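Local coordinates for protein 2,3-dihydroxybenzoate-AMP ligase (PDB 1MDB) that is an AMP-binding enzyme of the ANL superfamily, with a large N-terminal part and a small C-terminal domain, at residues 61-66 and 88-93; 317-322 and 344-349; 455-460 and 510-515. All coordinates share one frame; numbering follows the deposited sequence.

Contact 1 (61-66 and 88-93); sequences DRLAAG and FFEVIF
L63 of helix 53-70 and E90 of helix 86-98 mark the nearest approach of the two backbones, with their CA atoms 7.3 Å apart. L63 spans this gap almost alone. Its CG stands anti to the backbone N (chi1 180°), which sends the branched end toward the neighbouring helix, and chi2 (56°) brings CD2 to 3.5 Å from E90 O. The same methyl rests 3.8 Å from V91 CA and reaches the V91 side chain more distantly, at CG2 4.2 Å away. It also meets the aliphatic part of E90, with L63 CD2 3.9 Å from E90 CG. Beyond that methylene the acidic chain runs extended, and its buried carboxylate is held at both oxygens; OE1 accepts a hydrogen bond from H170 and forms a salt bridge with R59. Because R59 belongs to helix 53-70, this pair ties the two helices a second time, and D61 OD1 with R97 adds a third link. F89 and F93 pack on helix 242-248. Helix 86-98 joins the parallel strands 77-80 and 101-104, so L63 docks on the helix of a beta-alpha-beta crossover.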
# COMPACT_ATOMS: atom_id res chain seq x y z
N ASP A 61 6.46 -3.59 25.71
CA ASP A 61 7.38 -3.10 26.72
C ASP A 61 8.46 -4.14 26.96
O ASP A 61 9.66 -3.85 26.90
CB ASP A 61 6.67 -2.86 28.05
CG ASP A 61 5.94 -1.54 28.10
OD1 ASP A 61 6.37 -0.60 27.40
OD2 ASP A 61 4.96 -1.44 28.87
N ARG A 62 8.01 -5.36 27.22
CA ARG A 62 8.92 -6.46 27.48
C ARG A 62 9.83 -6.77 26.30
O ARG A 62 10.96 -7.22 26.49
CB ARG A 62 8.13 -7.71 27.88
CG ARG A 62 7.44 -7.60 29.25
CD ARG A 62 6.69 -8.88 29.61
NE ARG A 62 7.56 -10.05 29.76
CZ ARG A 62 8.41 -10.23 30.77
NH1 ARG A 62 8.50 -9.32 31.73
NH2 ARG A 62 9.16 -11.32 30.82
N LEU A 63 9.35 -6.53 25.08
CA LEU A 63 10.18 -6.81 23.90
C LEU A 63 11.19 -5.69 23.69
O LEU A 63 12.34 -5.93 23.35
CB LEU A 63 9.31 -6.98 22.65
CG LEU A 63 10.06 -7.28 21.34
CD1 LEU A 63 10.92 -8.53 21.51
CD2 LEU A 63 9.08 -7.48 20.19
N ALA A 64 10.76 -4.45 23.91
CA ALA A 64 11.64 -3.31 23.75
C ALA A 64 12.87 -3.53 24.63
O ALA A 64 14.01 -3.26 24.22
CB ALA A 64 10.93 -2.03 24.14
N ALA A 65 12.65 -4.03 25.84
CA ALA A 65 13.74 -4.28 26.77
C ALA A 65 14.66 -5.34 26.19
O ALA A 65 15.89 -5.23 26.29
CB ALA A 65 13.20 -4.72 28.13
N GLY A 66 14.07 -6.36 25.57
CA GLY A 66 14.88 -7.41 24.97
C GLY A 66 15.71 -6.87 23.81
O GLY A 66 16.88 -7.20 23.67
N PHE A 88 4.16 -9.08 14.20
CA PHE A 88 4.37 -7.79 13.55
C PHE A 88 4.09 -6.65 14.51
O PHE A 88 4.90 -5.73 14.67
CB PHE A 88 3.45 -7.66 12.33
CG PHE A 88 3.54 -6.34 11.62
CD1 PHE A 88 4.56 -6.11 10.70
CD2 PHE A 88 2.58 -5.35 11.83
CE1 PHE A 88 4.62 -4.89 9.99
CE2 PHE A 88 2.63 -4.14 11.13
CZ PHE A 88 3.65 -3.91 10.21
N PHE A 89 2.93 -6.72 15.17
CA PHE A 89 2.52 -5.66 16.08
C PHE A 89 3.37 -5.45 17.33
O PHE A 89 3.62 -4.31 17.72
CB PHE A 89 1.05 -5.85 16.47
CG PHE A 89 0.11 -5.73 15.31
CD1 PHE A 89 -0.31 -6.86 14.61
CD2 PHE A 89 -0.32 -4.48 14.87
CE1 PHE A 89 -1.15 -6.74 13.50
CE2 PHE A 89 -1.15 -4.34 13.77
CZ PHE A 89 -1.56 -5.48 13.08
N GLU A 90 3.79 -6.53 17.98
CA GLU A 90 4.61 -6.36 19.16
C GLU A 90 5.99 -5.89 18.70
O GLU A 90 6.67 -5.13 19.39
CB GLU A 90 4.72 -7.67 19.96
CG GLU A 90 5.54 -8.79 19.34
CD GLU A 90 5.61 -10.01 20.25
OE1 GLU A 90 5.44 -9.84 21.48
OE2 GLU A 90 5.84 -11.13 19.76
N VAL A 91 6.39 -6.33 17.51
CA VAL A 91 7.69 -5.95 16.97
C VAL A 91 7.79 -4.46 16.67
O VAL A 91 8.76 -3.82 17.08
CB VAL A 91 8.04 -6.76 15.69
CG1 VAL A 91 9.12 -6.04 14.88
CG2 VAL A 91 8.53 -8.15 16.08
N ILE A 92 6.80 -3.89 15.98
CA ILE A 92 6.90 -2.47 15.66
C ILE A 92 6.72 -1.53 16.86
O ILE A 92 7.45 -0.56 16.99
CB ILE A 92 5.93 -2.03 14.52
CG1 ILE A 92 4.48 -2.05 14.99
CG2 ILE A 92 6.12 -2.93 13.30
CD1 ILE A 92 3.53 -1.40 14.00
N PHE A 93 5.75 -1.80 17.74
CA PHE A 93 5.55 -0.92 18.88
C PHE A 93 6.72 -0.99 19.87
O PHE A 93 6.98 -0.04 20.60
CB PHE A 93 4.20 -1.21 19.57
CG PHE A 93 3.02 -0.57 18.88
CD1 PHE A 93 2.30 -1.25 17.91
CD2 PHE A 93 2.69 0.76 19.14
CE1 PHE A 93 1.27 -0.63 17.20
CE2 PHE A 93 1.66 1.40 18.44
CZ PHE A 93 0.96 0.70 17.47

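Contact 2 (317-322 and 344-349); sequences RVKAVF and DPEEII
A surface ion pair between K319 and E346 bridges two short helices, 318-321 and 346-351, of which the first lies in the connection between the parallel strands 302-306 and 325-331 of the large mixed sheet. The backbones stay well apart, the closest CA atoms being those of K319 and E346 at 9.0 Å, and the two long side chains meet from opposite directions in between. K319 NZ lies 3.1 Å from E346 OE2 in a salt bridge, although that oxygen is crowded in the model and its position is therefore less certain. As modelled, E346 OE1 lies farther off, 3.9 Å from K319 NZ, though the doubt over OE2 leaves any preference open. The ammonium group also comes within 3.5 Å of the methylene E346 CG, so the lysine end lies alongside the bend of the glutamate chain as well as at its charge. That bend is made at chi2 (68°), while the lysine stays extended until it turns at chi3 (-61°). A water gives a second, indirect link: it accepts from K319 N at 2.9 Å and lies 2.8 Å from E346 OE2. If OE2 is placed correctly, the carboxylate would meet one lysine twice, directly at its side chain and through water at its backbone. P345 occupies the N-cap position just ahead of E346. Beneath this exposed bridge, V318 and I349 both rest on L326 of strand 325-331, while V321 packs on M287 and A290 of helix 280-292 and I348 touches Y422.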
# COMPACT_ATOMS: atom_id res chain seq x y z
N ARG A 317 -20.25 -2.85 -9.80
CA ARG A 317 -20.78 -4.15 -9.39
C ARG A 317 -20.70 -4.45 -7.89
O ARG A 317 -21.42 -5.31 -7.38
CB ARG A 317 -20.06 -5.26 -10.15
CG ARG A 317 -20.22 -5.22 -11.65
CD ARG A 317 -19.31 -6.25 -12.28
NE ARG A 317 -19.61 -7.59 -11.78
CZ ARG A 317 -18.77 -8.62 -11.84
NH1 ARG A 317 -17.56 -8.46 -12.37
NH2 ARG A 317 -19.13 -9.80 -11.36
N VAL A 318 -19.82 -3.74 -7.18
CA VAL A 318 -19.63 -3.97 -5.75
C VAL A 318 -20.93 -4.03 -4.95
O VAL A 318 -21.14 -4.98 -4.18
CB VAL A 318 -18.72 -2.88 -5.14
CG1 VAL A 318 -18.61 -3.06 -3.63
CG2 VAL A 318 -17.33 -2.97 -5.78
N LYS A 319 -21.79 -3.04 -5.13
CA LYS A 319 -23.06 -2.97 -4.41
C LYS A 319 -23.92 -4.23 -4.52
O LYS A 319 -24.51 -4.66 -3.53
CB LYS A 319 -23.87 -1.78 -4.89
CG LYS A 319 -25.22 -1.63 -4.21
CD LYS A 319 -25.98 -0.43 -4.76
CE LYS A 319 -25.21 0.87 -4.51
NZ LYS A 319 -25.89 2.05 -5.11
N ALA A 320 -23.98 -4.81 -5.71
CA ALA A 320 -24.77 -6.01 -5.95
C ALA A 320 -24.10 -7.32 -5.58
O ALA A 320 -24.76 -8.25 -5.11
CB ALA A 320 -25.20 -6.05 -7.42
N VAL A 321 -22.79 -7.42 -5.79
CA VAL A 321 -22.07 -8.66 -5.48
C VAL A 321 -21.77 -8.83 -3.99
O VAL A 321 -21.83 -9.94 -3.47
CB VAL A 321 -20.74 -8.77 -6.27
CG1 VAL A 321 -19.92 -9.96 -5.76
CG2 VAL A 321 -21.02 -8.94 -7.75
N PHE A 322 -21.45 -7.73 -3.31
CA PHE A 322 -21.14 -7.80 -1.89
C PHE A 322 -22.19 -7.13 -1.01
O PHE A 322 -22.18 -7.31 0.21
CB PHE A 322 -19.78 -7.16 -1.61
CG PHE A 322 -18.63 -7.87 -2.26
CD1 PHE A 322 -18.15 -7.45 -3.50
CD2 PHE A 322 -18.02 -8.95 -1.64
CE1 PHE A 322 -17.08 -8.09 -4.10
CE2 PHE A 322 -16.94 -9.60 -2.24
CZ PHE A 322 -16.47 -9.17 -3.47
N ASP A 344 -21.25 9.12 -0.07
CA ASP A 344 -21.23 9.77 -1.37
C ASP A 344 -22.19 9.07 -2.33
O ASP A 344 -22.55 7.91 -2.12
CB ASP A 344 -19.82 9.72 -1.97
CG ASP A 344 -18.98 10.92 -1.58
OD1 ASP A 344 -17.75 10.89 -1.83
OD2 ASP A 344 -19.54 11.88 -1.03
N PRO A 345 -22.61 9.76 -3.40
CA PRO A 345 -23.52 9.17 -4.38
C PRO A 345 -22.83 7.99 -5.07
O PRO A 345 -21.60 8.00 -5.22
CB PRO A 345 -23.79 10.32 -5.35
CG PRO A 345 -23.65 11.53 -4.48
CD PRO A 345 -22.43 11.20 -3.65
N GLU A 346 -23.60 7.00 -5.50
CA GLU A 346 -23.02 5.83 -6.15
C GLU A 346 -22.10 6.23 -7.31
O GLU A 346 -21.03 5.63 -7.49
CB GLU A 346 -24.12 4.89 -6.66
CG GLU A 346 -23.59 3.58 -7.29
CD GLU A 346 -22.93 2.64 -6.28
OE1 GLU A 346 -22.20 3.12 -5.39
OE2 GLU A 346 -23.12 1.40 -6.38
N GLU A 347 -22.50 7.24 -8.08
CA GLU A 347 -21.71 7.69 -9.22
C GLU A 347 -20.35 8.26 -8.86
O GLU A 347 -19.39 8.10 -9.61
CB GLU A 347 -22.49 8.73 -10.02
CG GLU A 347 -21.78 9.14 -11.30
CD GLU A 347 -22.41 10.34 -11.97
OE1 GLU A 347 -22.32 11.45 -11.40
OE2 GLU A 347 -22.99 10.17 -13.07
N ILE A 348 -20.26 8.95 -7.73
CA ILE A 348 -18.97 9.51 -7.32
C ILE A 348 -18.06 8.38 -6.83
O ILE A 348 -16.85 8.43 -7.02
CB ILE A 348 -19.14 10.55 -6.21
CG1 ILE A 348 -19.66 11.86 -6.81
CG2 ILE A 348 -17.82 10.76 -5.49
CD1 ILE A 348 -19.84 12.97 -5.80
N ILE A 349 -18.66 7.38 -6.19
CA ILE A 349 -17.91 6.24 -5.68
C ILE A 349 -17.43 5.38 -6.84
O ILE A 349 -16.32 4.84 -6.81
CB ILE A 349 -18.78 5.36 -4.75
CG1 ILE A 349 -19.12 6.12 -3.47
CG2 ILE A 349 -18.07 4.05 -4.43
CD1 ILE A 349 -20.11 5.39 -2.57
O HOH W 1 -21.03 -0.44 -6.29

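Contact 3 (455-460 and 510-515); sequences VHDAAM and ESFPQT
D457 OD1 accepts a bent hydrogen bond from the backbone N of the next residue, A458, at 2.7 Å. The donor lies above the carboxylate plane, 42° out of it. The D457 side chain lies beside F512, whose ring plane is turned 51° from the carboxylate; D457 CB and F512 CE1 are 3.8 Å apart. With CG beside its backbone N and anti to the carbonyl carbon (chi1 -66°), F512 sends its ring at the strand, and the far end of the ring does the touching. F512 CZ approaches A459 N to 3.6 Å, and A458 CA lies 3.7 Å from the same carbon, near the ring plane at the edge. A459 takes one face: its CB sits 4.1 Å from the centroid of the F512 ring, slightly displaced toward the rim, in a CH-pi contact. D457 and A459 thus point to the same side of edge strand 455-465, with A458 turned away. Just here the strand carries a classic beta bulge, H456 and D457 both facing I477 of strand 469-478, in the three-stranded mixed sheet of the C-terminal domain. The F512 side chain also touches F475, I477 and V520. D457 further packs against L450 and M284, the latter on helix 280-292. Farther along the loop, T515 OG1 is hydrogen-bonded to the backbone N of K519, a residue of the 2,3-dihydroxy-benzoic acid pocket.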
# COMPACT_ATOMS: atom_id res chain seq x y z
N VAL A 455 -13.84 -11.70 -20.50
CA VAL A 455 -12.67 -11.07 -19.91
C VAL A 455 -12.75 -10.99 -18.39
O VAL A 455 -13.69 -10.42 -17.83
CB VAL A 455 -12.48 -9.64 -20.50
CG1 VAL A 455 -11.42 -8.86 -19.72
CG2 VAL A 455 -12.08 -9.75 -21.96
N HIS A 456 -11.77 -11.61 -17.73
CA HIS A 456 -11.71 -11.59 -16.27
C HIS A 456 -11.02 -10.29 -15.87
O HIS A 456 -11.46 -9.61 -14.94
CB HIS A 456 -10.93 -12.80 -15.74
CG HIS A 456 -10.60 -12.71 -14.28
ND1 HIS A 456 -9.40 -12.19 -13.83
CD2 HIS A 456 -11.32 -13.00 -13.18
CE1 HIS A 456 -9.41 -12.17 -12.51
NE2 HIS A 456 -10.57 -12.65 -12.09
N ASP A 457 -9.93 -9.96 -16.56
CA ASP A 457 -9.21 -8.72 -16.29
C ASP A 457 -8.38 -8.36 -17.51
O ASP A 457 -8.13 -9.20 -18.38
CB ASP A 457 -8.30 -8.86 -15.07
CG ASP A 457 -8.00 -7.52 -14.43
OD1 ASP A 457 -8.46 -6.49 -14.98
OD2 ASP A 457 -7.32 -7.49 -13.38
N ALA A 458 -7.92 -7.11 -17.56
CA ALA A 458 -7.14 -6.64 -18.70
C ALA A 458 -6.11 -5.60 -18.32
O ALA A 458 -6.39 -4.70 -17.53
CB ALA A 458 -8.09 -6.06 -19.77
N ALA A 459 -4.91 -5.73 -18.88
CA ALA A 459 -3.85 -4.76 -18.63
C ALA A 459 -3.22 -4.43 -19.98
O ALA A 459 -2.65 -5.30 -20.64
CB ALA A 459 -2.81 -5.34 -17.70
N MET A 460 -3.35 -3.17 -20.38
CA MET A 460 -2.82 -2.72 -21.67
C MET A 460 -1.53 -1.95 -21.51
O MET A 460 -1.47 -0.97 -20.75
CB MET A 460 -3.87 -1.86 -22.37
CG MET A 460 -3.43 -1.23 -23.67
SD MET A 460 -4.80 -0.29 -24.36
CE MET A 460 -4.31 -0.13 -26.05
N GLU A 510 -2.92 -16.47 -17.94
CA GLU A 510 -3.71 -16.95 -16.82
C GLU A 510 -3.65 -15.99 -15.65
O GLU A 510 -4.53 -15.99 -14.79
CB GLU A 510 -3.22 -18.33 -16.40
CG GLU A 510 -3.90 -18.88 -15.16
CD GLU A 510 -3.46 -20.29 -14.84
OE1 GLU A 510 -2.24 -20.54 -14.76
OE2 GLU A 510 -4.36 -21.15 -14.66
N SER A 511 -2.61 -15.16 -15.60
CA SER A 511 -2.45 -14.19 -14.53
C SER A 511 -1.49 -13.10 -14.96
O SER A 511 -0.74 -13.26 -15.93
CB SER A 511 -1.93 -14.87 -13.26
OG SER A 511 -0.61 -15.35 -13.46
N PHE A 512 -1.51 -11.98 -14.24
CA PHE A 512 -0.64 -10.84 -14.53
C PHE A 512 0.48 -10.81 -13.50
O PHE A 512 0.27 -11.20 -12.36
CB PHE A 512 -1.42 -9.52 -14.41
CG PHE A 512 -2.52 -9.34 -15.43
CD1 PHE A 512 -3.64 -8.57 -15.12
CD2 PHE A 512 -2.41 -9.89 -16.70
CE1 PHE A 512 -4.65 -8.36 -16.07
CE2 PHE A 512 -3.41 -9.67 -17.66
CZ PHE A 512 -4.53 -8.91 -17.34
N PRO A 513 1.68 -10.35 -13.90
CA PRO A 513 2.80 -10.28 -12.96
C PRO A 513 2.40 -9.20 -11.96
O PRO A 513 1.88 -8.15 -12.36
CB PRO A 513 3.98 -9.84 -13.82
CG PRO A 513 3.53 -10.06 -15.24
CD PRO A 513 2.06 -9.79 -15.21
N GLN A 514 2.64 -9.43 -10.67
CA GLN A 514 2.25 -8.45 -9.66
C GLN A 514 3.37 -7.96 -8.78
O GLN A 514 4.43 -8.57 -8.71
CB GLN A 514 1.14 -9.04 -8.78
CG GLN A 514 0.01 -9.66 -9.57
CD GLN A 514 -1.08 -10.23 -8.68
OE1 GLN A 514 -0.81 -10.69 -7.57
NE2 GLN A 514 -2.31 -10.24 -9.18
N THR A 515 3.12 -6.85 -8.11
CA THR A 515 4.09 -6.24 -7.20
C THR A 515 3.93 -6.85 -5.81
O THR A 515 3.10 -7.74 -5.60
CB THR A 515 3.86 -4.74 -7.06
OG1 THR A 515 2.58 -4.52 -6.46
CG2 THR A 515 3.90 -4.05 -8.42

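In the fold
From the N terminus, the three contacts follow in series, each closing its loop before the next opens. Contact 1 closes a loop containing strand 77-80 and joins consecutive helices of the N-terminal part. Contact 2 closes one of equal length around the antiparallel strands 325-331 and 337-339, on the opposite side of the chain's centre; the two centres lie about 40 Å apart. Contact 3 closes the longest loop, fastening the segment after strand 505-508 to strand 455-465, an outermost strand of the three-stranded sheet. Although contact 2 lies in the N-terminal part and contact 3 in the C-terminal domain, their nearest atoms are about 7 Å apart, and helix 280-292 touches residues of both.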